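Thiosulfate sulfurtransferase (Pseudomonas aeruginosa, PDB 1YT8) probably transfers sulfur from thiosulfate to cyanide, yielding thiocyanate and sulfite, and is built as a chain of four rhodanese-like domains. Local coordinates at residues V8-D13 with L93-L98; P170-V175 with G332-M337; L285-T290 with V326-D331. One frame throughout, in Å; residues are numbered along the deposited sequence.

Interaction 1 of 3, residues V8-D13 with L93-L98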
loop_
_atom_site.group_PDB
_atom_site.type_symbol
_atom_site.label_atom_id
_atom_site.label_comp_id
_atom_site.label_asym_id
_atom_site.label_seq_id
_atom_site.Cartn_x
_atom_site.Cartn_y
_atom_site.Cartn_z
ATOM N N VAL A 8 -16.024 -7.305 -22.526
ATOM C CA VAL A 8 -15.959 -5.857 -22.387
ATOM C C VAL A 8 -17.005 -5.393 -21.370
ATOM O O VAL A 8 -18.174 -5.787 -21.427
ATOM C CB VAL A 8 -16.239 -5.133 -23.730
ATOM C CG1 VAL A 8 -16.178 -3.637 -23.524
ATOM C CG2 VAL A 8 -15.223 -5.580 -24.778
ATOM N N ARG A 9 -16.563 -4.551 -20.444
ATOM C CA ARG A 9 -17.427 -3.979 -19.428
ATOM C C ARG A 9 -17.277 -2.466 -19.481
ATOM O O ARG A 9 -16.179 -1.945 -19.688
ATOM C CB ARG A 9 -17.057 -4.510 -18.042
ATOM C CG ARG A 9 -17.800 -5.791 -17.676
ATOM C CD ARG A 9 -17.588 -6.167 -16.212
ATOM N NE ARG A 9 -16.380 -6.957 -15.994
ATOM C CZ ARG A 9 -16.326 -8.281 -16.089
ATOM N NH1 ARG A 9 -17.416 -8.969 -16.401
ATOM N NH2 ARG A 9 -15.188 -8.921 -15.855
ATOM N N THR A 10 -18.389 -1.767 -19.290
ATOM C CA THR A 10 -18.406 -0.316 -19.349
ATOM C C THR A 10 -18.432 0.361 -17.991
ATOM O O THR A 10 -18.541 -0.286 -16.948
ATOM C CB THR A 10 -19.644 0.190 -20.110
ATOM O OG1 THR A 10 -20.809 0.006 -19.289
ATOM C CG2 THR A 10 -19.830 -0.584 -21.415
ATOM N N PHE A 11 -18.326 1.684 -18.031
ATOM C CA PHE A 11 -18.389 2.516 -16.840
ATOM C C PHE A 11 -19.688 2.162 -16.112
ATOM O O PHE A 11 -19.711 1.988 -14.896
ATOM C CB PHE A 11 -18.412 3.994 -17.252
ATOM C CG PHE A 11 -18.971 4.916 -16.201
ATOM C CD1 PHE A 11 -18.215 5.269 -15.084
ATOM C CD2 PHE A 11 -20.268 5.414 -16.317
ATOM C CE1 PHE A 11 -18.743 6.102 -14.094
ATOM C CE2 PHE A 11 -20.806 6.248 -15.335
ATOM C CZ PHE A 11 -20.042 6.593 -14.220
ATOM N N HIS A 12 -20.769 2.050 -16.876
ATOM C CA HIS A 12 -22.074 1.730 -16.311
ATOM C C HIS A 12 -22.132 0.366 -15.631
ATOM O O HIS A 12 -22.803 0.214 -14.608
ATOM C CB HIS A 12 -23.143 1.846 -17.398
ATOM C CG HIS A 12 -23.295 3.238 -17.924
ATOM N ND1 HIS A 12 -23.828 4.260 -17.168
ATOM C CD2 HIS A 12 -22.904 3.799 -19.093
ATOM C CE1 HIS A 12 -23.758 5.391 -17.848
ATOM N NE2 HIS A 12 -23.200 5.139 -19.019
ATOM N N ASP A 13 -21.432 -0.620 -16.189
ATOM C CA ASP A 13 -21.402 -1.957 -15.596
ATOM C C ASP A 13 -20.716 -1.876 -14.237
ATOM O O ASP A 13 -21.185 -2.448 -13.250
ATOM C CB ASP A 13 -20.611 -2.941 -16.473
ATOM C CG ASP A 13 -21.328 -3.300 -17.761
ATOM O OD1 ASP A 13 -22.528 -3.643 -17.702
ATOM O OD2 ASP A 13 -20.681 -3.259 -18.834
ATOM N N LEU A 93 -12.184 -6.081 -20.501
ATOM C CA LEU A 93 -11.468 -4.836 -20.744
ATOM C C LEU A 93 -12.493 -3.733 -20.525
ATOM O O LEU A 93 -13.661 -3.907 -20.867
ATOM C CB LEU A 93 -10.978 -4.771 -22.192
ATOM C CG LEU A 93 -10.046 -5.873 -22.695
ATOM C CD1 LEU A 93 -9.847 -5.724 -24.204
ATOM C CD2 LEU A 93 -8.719 -5.792 -21.966
ATOM N N LEU A 94 -12.068 -2.614 -19.947
ATOM C CA LEU A 94 -12.970 -1.489 -19.723
ATOM C C LEU A 94 -13.173 -0.794 -21.064
ATOM O O LEU A 94 -12.207 -0.401 -21.716
ATOM C CB LEU A 94 -12.364 -0.498 -18.728
ATOM C CG LEU A 94 -13.163 0.788 -18.486
ATOM C CD1 LEU A 94 -14.480 0.457 -17.802
ATOM C CD2 LEU A 94 -12.349 1.741 -17.627
ATOM N N ASP A 95 -14.427 -0.642 -21.472
ATOM C CA ASP A 95 -14.745 -0.006 -22.744
ATOM C C ASP A 95 -14.142 1.393 -22.858
ATOM O O ASP A 95 -14.461 2.288 -22.075
ATOM C CB ASP A 95 -16.265 0.061 -22.917
ATOM C CG ASP A 95 -16.675 0.617 -24.262
ATOM O OD1 ASP A 95 -16.233 0.070 -25.292
ATOM O OD2 ASP A 95 -17.444 1.597 -24.291
ATOM N N GLY A 96 -13.260 1.571 -23.839
ATOM C CA GLY A 96 -12.627 2.862 -24.051
ATOM C C GLY A 96 -11.489 3.178 -23.096
ATOM O O GLY A 96 -10.882 4.247 -23.178
ATOM N N GLY A 97 -11.195 2.253 -22.188
ATOM C CA GLY A 97 -10.126 2.482 -21.233
ATOM C C GLY A 97 -10.402 3.691 -20.357
ATOM O O GLY A 97 -11.560 4.020 -20.093
ATOM N N LEU A 98 -9.342 4.360 -19.911
ATOM C CA LEU A 98 -9.481 5.537 -19.061
ATOM C C LEU A 98 -10.361 6.603 -19.715
ATOM O O LEU A 98 -11.227 7.191 -19.063
ATOM C CB LEU A 98 -8.104 6.134 -18.749
ATOM C CG LEU A 98 -8.097 7.387 -17.866
ATOM C CD1 LEU A 98 -8.508 7.014 -16.443
ATOM C CD2 LEU A 98 -6.709 8.014 -17.870
HETATM O O HOH W 1 -16.704 2.631 -20.299
#
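Val8 and Asp95 meet where two parallel strands end. Val8 holds CG1 anti to its backbone N (chi1 179°), and this methyl rests 3.7 Å from Asp95 CB, the two side chains crossing obliquely. Thr10 lies beside the same aspartate and points the same way, its CG2 3.9 Å from Asp95 CB. Asp95 thus gives two methyls its aliphatic part, while an acid suits so exposed a position. On the other face of the sheet Leu94, with chi2 at 66°, packs its CD1 3.5 Å from Arg9 O. Arg9 bonds both neighbours of Leu94, as a parallel pair requires: Arg9 N donates to Leu93 O (3.0 Å), and Asp95 N to Arg9 O (2.8 Å). Beyond the strand, Thr10 and Asp13 form a capping box. Asp13 N donates to Thr10 OG1, and Thr10 N returns an almost straight bond to Asp13 OD2 (2.8 Å). A water bridges Phe11 N and Asp95 O. Strand 7-9 is the sheet's edge, with 91-94 between it and 66-69; Arg9 reaches Thr67 and Asp90, Leu93 packs against helix 75-85 at Ala76 and Ala80, and Phe11 meets Trp101 of helix 97-103 edge-to-face.

Interaction 2 of 3, residues P170-V175 with G332-M337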
loop_
_atom_site.group_PDB
_atom_site.type_symbol
_atom_site.label_atom_id
_atom_site.label_comp_id
_atom_site.label_asym_id
_atom_site.label_seq_id
_atom_site.Cartn_x
_atom_site.Cartn_y
_atom_site.Cartn_z
ATOM N N PRO A 170 2.424 4.114 15.276
ATOM C CA PRO A 170 1.631 3.801 14.084
ATOM C C PRO A 170 0.131 3.769 14.368
ATOM O O PRO A 170 -0.307 3.280 15.410
ATOM C CB PRO A 170 2.182 2.446 13.652
ATOM C CG PRO A 170 3.628 2.559 14.024
ATOM C CD PRO A 170 3.545 3.167 15.413
ATOM N N GLY A 171 -0.636 4.298 13.419
ATOM C CA GLY A 171 -2.084 4.391 13.525
ATOM C C GLY A 171 -2.892 3.469 14.424
ATOM O O GLY A 171 -3.584 3.939 15.330
ATOM N N ALA A 172 -2.831 2.166 14.173
ATOM C CA ALA A 172 -3.609 1.221 14.970
ATOM C C ALA A 172 -3.142 1.085 16.416
ATOM O O ALA A 172 -3.897 0.622 17.267
ATOM C CB ALA A 172 -3.620 -0.146 14.296
ATOM N N GLU A 173 -1.910 1.496 16.693
ATOM C CA GLU A 173 -1.349 1.406 18.038
ATOM C C GLU A 173 -1.799 2.541 18.965
ATOM O O GLU A 173 -1.683 2.433 20.182
ATOM C CB GLU A 173 0.185 1.419 17.974
ATOM C CG GLU A 173 0.835 0.348 17.095
ATOM C CD GLU A 173 0.662 -1.066 17.634
ATOM O OE1 GLU A 173 0.539 -1.229 18.868
ATOM O OE2 GLU A 173 0.671 -2.017 16.823
ATOM N N LEU A 174 -2.312 3.626 18.395
ATOM C CA LEU A 174 -2.723 4.784 19.190
ATOM C C LEU A 174 -3.616 4.516 20.401
ATOM O O LEU A 174 -3.252 4.861 21.527
ATOM C CB LEU A 174 -3.370 5.834 18.277
ATOM C CG LEU A 174 -2.374 6.528 17.332
ATOM C CD1 LEU A 174 -3.130 7.313 16.280
ATOM C CD2 LEU A 174 -1.455 7.453 18.132
ATOM N N VAL A 175 -4.775 3.906 20.188
ATOM C CA VAL A 175 -5.681 3.631 21.298
ATOM C C VAL A 175 -5.071 2.648 22.297
ATOM O O VAL A 175 -5.327 2.727 23.500
ATOM C CB VAL A 175 -7.029 3.086 20.773
ATOM C CG1 VAL A 175 -7.947 2.719 21.933
ATOM C CG2 VAL A 175 -7.692 4.144 19.900
ATOM N N GLY A 332 -7.083 -7.066 21.576
ATOM C CA GLY A 332 -8.458 -6.612 21.700
ATOM C C GLY A 332 -8.682 -5.137 21.401
ATOM O O GLY A 332 -9.764 -4.612 21.660
ATOM N N VAL A 333 -7.674 -4.464 20.854
ATOM C CA VAL A 333 -7.798 -3.045 20.530
ATOM C C VAL A 333 -7.535 -2.733 19.057
ATOM O O VAL A 333 -8.375 -2.150 18.377
ATOM C CB VAL A 333 -6.815 -2.183 21.365
ATOM C CG1 VAL A 333 -6.893 -0.720 20.919
ATOM C CG2 VAL A 333 -7.144 -2.291 22.849
ATOM N N ARG A 334 -6.361 -3.123 18.577
ATOM C CA ARG A 334 -5.946 -2.844 17.205
ATOM C C ARG A 334 -6.888 -3.302 16.100
ATOM O O ARG A 334 -7.222 -2.521 15.207
ATOM C CB ARG A 334 -4.541 -3.400 16.984
ATOM C CG ARG A 334 -3.507 -2.677 17.836
ATOM C CD ARG A 334 -2.108 -3.220 17.642
ATOM N NE ARG A 334 -1.942 -4.528 18.267
ATOM C CZ ARG A 334 -0.769 -5.128 18.435
ATOM N NH1 ARG A 334 0.347 -4.539 18.024
ATOM N NH2 ARG A 334 -0.712 -6.314 19.027
ATOM N N ALA A 335 -7.312 -4.559 16.154
ATOM C CA ALA A 335 -8.226 -5.077 15.146
ATOM C C ALA A 335 -9.579 -4.364 15.240
ATOM O O ALA A 335 -10.152 -3.981 14.223
ATOM C CB ALA A 335 -8.401 -6.587 15.321
ATOM N N ASN A 336 -10.087 -4.172 16.456
ATOM C CA ASN A 336 -11.368 -3.492 16.629
ATOM C C ASN A 336 -11.349 -2.075 16.065
ATOM O O ASN A 336 -12.282 -1.674 15.367
ATOM C CB ASN A 336 -11.777 -3.426 18.112
ATOM C CG ASN A 336 -12.377 -4.729 18.619
ATOM O OD1 ASN A 336 -13.177 -5.372 17.934
ATOM N ND2 ASN A 336 -12.008 -5.112 19.839
HETATM N N MSE A 337 -10.301 -1.315 16.373
HETATM C CA MSE A 337 -10.204 0.056 15.882
HETATM C C MSE A 337 -10.058 0.104 14.363
HETATM O O MSE A 337 -10.750 0.869 13.693
HETATM C CB MSE A 337 -9.033 0.799 16.537
HETATM C CG MSE A 337 -9.233 1.173 18.006
HETATM SE SE MSE A 337 -10.919 2.047 18.453
HETATM C CE MSE A 337 -10.786 3.631 17.326
#
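Glu173 and Arg334 pair across the boundary between two rhodanese-like domains, where the chain leading into helix 174-181 of one meets the start of helix 334-344 of the other. The charged part is a single-point salt bridge: Arg334 NH1 donates to Glu173 OE2 (2.8 Å, 166° at the hydrogen), in the guanidinium plane and on the syn lone pair, with the carboxylate turned 82° from that plane. CB of Glu173 points away from the partner segment, but the bend at chi2 (-68°) brings CD back toward the arginine. Both charges have further partners: Glu173 OE1 binds Arg177, while Arg334 also engages Asp331, Asp330 and Glu293. An arginine suits this buried place because its several N-H groups can be shared among acids of both domains.

The apolar part is made by Val175 with Val333 and Met337. Val175 CG1 touches Val333 CG1 at 3.7 Å, and Val175 CG2 sits 3.8 Å from CG of Met337, a selenomethionine in this crystal, which it crosses at about a right angle.

Backbone meets side chain at Ala172, small enough for close approach: its O packs against Arg334 CG (3.4 Å).

Within 332-337, Asn336 is held by hydrogen bonds: OD1 accepts from Arg266, and ND2 donates to Gly332 O at 2.9 Å, from above the carbonyl plane.

Interaction 3 of 3, residues L285-T290 with V326-D331; sequences LLDVRT and VLVDDD
Leu286 bonds through its backbone to Val326 and Val328 of the neighbouring parallel strand in a rhodanese-like domain. Leu286 N donates to Val326 O (2.9 Å), nearly along the C=O axis, and Val328 N donates to Leu286 O (2.8 Å). Just past the first strand, Val288 N adds a bond to Val328 O (3.1 Å), which also has Val288 CG2 3.4 Å away.

Apolar side chains pack on both faces. On one, Leu285 CD1 touches both Val326 CG1 and Val328 CG2, each 3.8 Å away; beta-branched valines suit extended backbone, and Leu285 and Val326 also meet Leu272 of helix 269-277. On the other, Leu286 CB meets Leu327 CD2, and Val288 crosses Leu327 at about a right angle. Helix 307-312 covers this face, joined over Leu327 by helix 334-344.

Where the strands end, the chemistry turns ionic. Arg289, bent at chi3 (-60°), grips Asp287 side-on: NE donates to OD1 (2.9 Å), in the guanidinium plane and on the syn lone pair, and NH2 to OD2. Asp287 OD1 also accepts from Arg289 N, an Asx turn that fixes carboxylate and loop together. Across the contact Arg289 NH1 reaches Asp330 OD2 (3.0 Å), from above a carboxylate plane turned 87° from the guanidinium. Further out, Gly297 O accepts a bond from Arg289 NH2, and Arg334 binds Asp330 and Asp331; Asp329 makes a second Asx turn, OD1 to Asp331 N, while its OD2 accepts from Ala335 N in helix 334-344.

In the second domain the loop after the corresponding strand, Cys193 to Arg198, holds sulfite together with Gln312 at the end of helix 307-312. Here it carries three aspartates, two paired with arginines and Asp329 turned to backbone N-H groups, and no cysteine, consistent with a domain that does not itself carry sulfur.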
loop_
_atom_site.group_PDB
_atom_site.type_symbol
_atom_site.label_atom_id
_atom_site.label_comp_id
_atom_site.label_asym_id
_atom_site.label_seq_id
_atom_site.Cartn_x
_atom_site.Cartn_y
_atom_site.Cartn_z
ATOM N N LEU A 285 -7.756 -12.504 5.178
ATOM C CA LEU A 285 -7.421 -12.702 6.590
ATOM C C LEU A 285 -6.196 -11.824 6.849
ATOM O O LEU A 285 -5.103 -12.125 6.368
ATOM C CB LEU A 285 -7.085 -14.172 6.854
ATOM C CG LEU A 285 -6.720 -14.549 8.294
ATOM C CD1 LEU A 285 -7.872 -14.186 9.237
ATOM C CD2 LEU A 285 -6.421 -16.039 8.361
ATOM N N LEU A 286 -6.381 -10.755 7.618
ATOM C CA LEU A 286 -5.309 -9.788 7.874
ATOM C C LEU A 286 -4.905 -9.556 9.336
ATOM O O LEU A 286 -5.755 -9.351 10.196
ATOM C CB LEU A 286 -5.716 -8.453 7.256
ATOM C CG LEU A 286 -6.320 -8.547 5.851
ATOM C CD1 LEU A 286 -6.917 -7.203 5.467
ATOM C CD2 LEU A 286 -5.259 -8.976 4.852
ATOM N N ASP A 287 -3.595 -9.563 9.587
ATOM C CA ASP A 287 -3.010 -9.356 10.920
ATOM C C ASP A 287 -2.587 -7.882 11.032
ATOM O O ASP A 287 -1.659 -7.450 10.346
ATOM C CB ASP A 287 -1.780 -10.261 11.078
ATOM C CG ASP A 287 -1.260 -10.323 12.510
ATOM O OD1 ASP A 287 -1.139 -9.266 13.166
ATOM O OD2 ASP A 287 -0.948 -11.444 12.973
ATOM N N VAL A 288 -3.253 -7.122 11.901
ATOM C CA VAL A 288 -2.960 -5.694 12.054
ATOM C C VAL A 288 -1.895 -5.292 13.083
ATOM O O VAL A 288 -1.700 -4.098 13.353
ATOM C CB VAL A 288 -4.258 -4.903 12.361
ATOM C CG1 VAL A 288 -5.252 -5.067 11.213
ATOM C CG2 VAL A 288 -4.876 -5.378 13.676
ATOM N N ARG A 289 -1.202 -6.270 13.654
ATOM C CA ARG A 289 -0.160 -5.982 14.638
ATOM C C ARG A 289 1.113 -5.513 13.928
ATOM O O ARG A 289 1.137 -5.398 12.701
ATOM C CB ARG A 289 0.135 -7.238 15.464
ATOM C CG ARG A 289 -1.086 -7.829 16.154
ATOM C CD ARG A 289 -0.738 -9.166 16.785
ATOM N NE ARG A 289 -0.287 -10.113 15.769
ATOM C CZ ARG A 289 0.478 -11.168 16.015
ATOM N NH1 ARG A 289 0.883 -11.422 17.254
ATOM N NH2 ARG A 289 0.853 -11.958 15.018
ATOM N N THR A 290 2.164 -5.234 14.697
ATOM C CA THR A 290 3.433 -4.786 14.117
ATOM C C THR A 290 4.073 -5.916 13.315
ATOM O O THR A 290 3.756 -7.087 13.515
ATOM C CB THR A 290 4.444 -4.346 15.207
ATOM O OG1 THR A 290 4.792 -5.473 16.028
ATOM C CG2 THR A 290 3.849 -3.245 16.077
ATOM N N VAL A 326 -11.271 -10.013 7.505
ATOM C CA VAL A 326 -11.266 -10.571 8.859
ATOM C C VAL A 326 -9.957 -10.118 9.509
ATOM O O VAL A 326 -8.874 -10.445 9.029
ATOM C CB VAL A 326 -11.323 -12.109 8.846
ATOM C CG1 VAL A 326 -11.237 -12.641 10.270
ATOM C CG2 VAL A 326 -12.611 -12.572 8.192
ATOM N N LEU A 327 -10.056 -9.367 10.602
ATOM C CA LEU A 327 -8.859 -8.842 11.250
ATOM C C LEU A 327 -8.391 -9.578 12.498
ATOM O O LEU A 327 -9.193 -9.954 13.361
ATOM C CB LEU A 327 -9.059 -7.358 11.572
ATOM C CG LEU A 327 -9.494 -6.463 10.409
ATOM C CD1 LEU A 327 -9.361 -4.999 10.827
ATOM C CD2 LEU A 327 -8.634 -6.744 9.169
ATOM N N VAL A 328 -7.073 -9.744 12.584
ATOM C CA VAL A 328 -6.428 -10.439 13.692
ATOM C C VAL A 328 -5.515 -9.565 14.554
ATOM O O VAL A 328 -4.754 -8.748 14.044
ATOM C CB VAL A 328 -5.552 -11.609 13.165
ATOM C CG1 VAL A 328 -4.873 -12.334 14.329
ATOM C CG2 VAL A 328 -6.400 -12.573 12.348
ATOM N N ASP A 329 -5.615 -9.742 15.866
ATOM C CA ASP A 329 -4.741 -9.066 16.824
ATOM C C ASP A 329 -4.775 -9.916 18.089
ATOM O O ASP A 329 -5.590 -10.832 18.196
ATOM C CB ASP A 329 -5.159 -7.604 17.099
ATOM C CG ASP A 329 -6.270 -7.461 18.138
ATOM O OD1 ASP A 329 -6.484 -8.370 18.968
ATOM O OD2 ASP A 329 -6.921 -6.391 18.138
ATOM N N ASP A 330 -3.884 -9.633 19.034
ATOM C CA ASP A 330 -3.827 -10.401 20.276
ATOM C C ASP A 330 -3.954 -9.480 21.480
ATOM O O ASP A 330 -3.450 -9.787 22.561
ATOM C CB ASP A 330 -2.501 -11.166 20.359
ATOM C CG ASP A 330 -1.280 -10.252 20.210
ATOM O OD1 ASP A 330 -1.434 -9.015 20.272
ATOM O OD2 ASP A 330 -0.157 -10.776 20.040
ATOM N N ASP A 331 -4.646 -8.359 21.293
ATOM C CA ASP A 331 -4.797 -7.367 22.353
ATOM C C ASP A 331 -6.219 -6.862 22.564
ATOM O O ASP A 331 -6.521 -6.272 23.600
ATOM C CB ASP A 331 -3.896 -6.171 22.048
ATOM C CG ASP A 331 -4.121 -5.626 20.652
ATOM O OD1 ASP A 331 -3.565 -6.208 19.693
ATOM O OD2 ASP A 331 -4.866 -4.631 20.511
#

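How the interactions relate
Interaction 1 stands apart, with its nearest atoms about 23 Å from interaction 3 and about 29 Å from interaction 2. It is partly buried at the edge of the first domain's sheet, and relies on backbone bonds, a few methyls and a water. Interactions 2 and 3 are buried and touch, their centres about 10 Å apart: strand 324-328 leads through the aspartate loop into helix 334-344, and Ala335 N lies 2.7 Å from Asp329 OD2, a probable hydrogen bond. Interaction 3 joins two inner strands of the third domain's sheet, whereas interaction 2 fastens that domain to the second. Both use arginines among acids, Arg334 serving the two contacts at once.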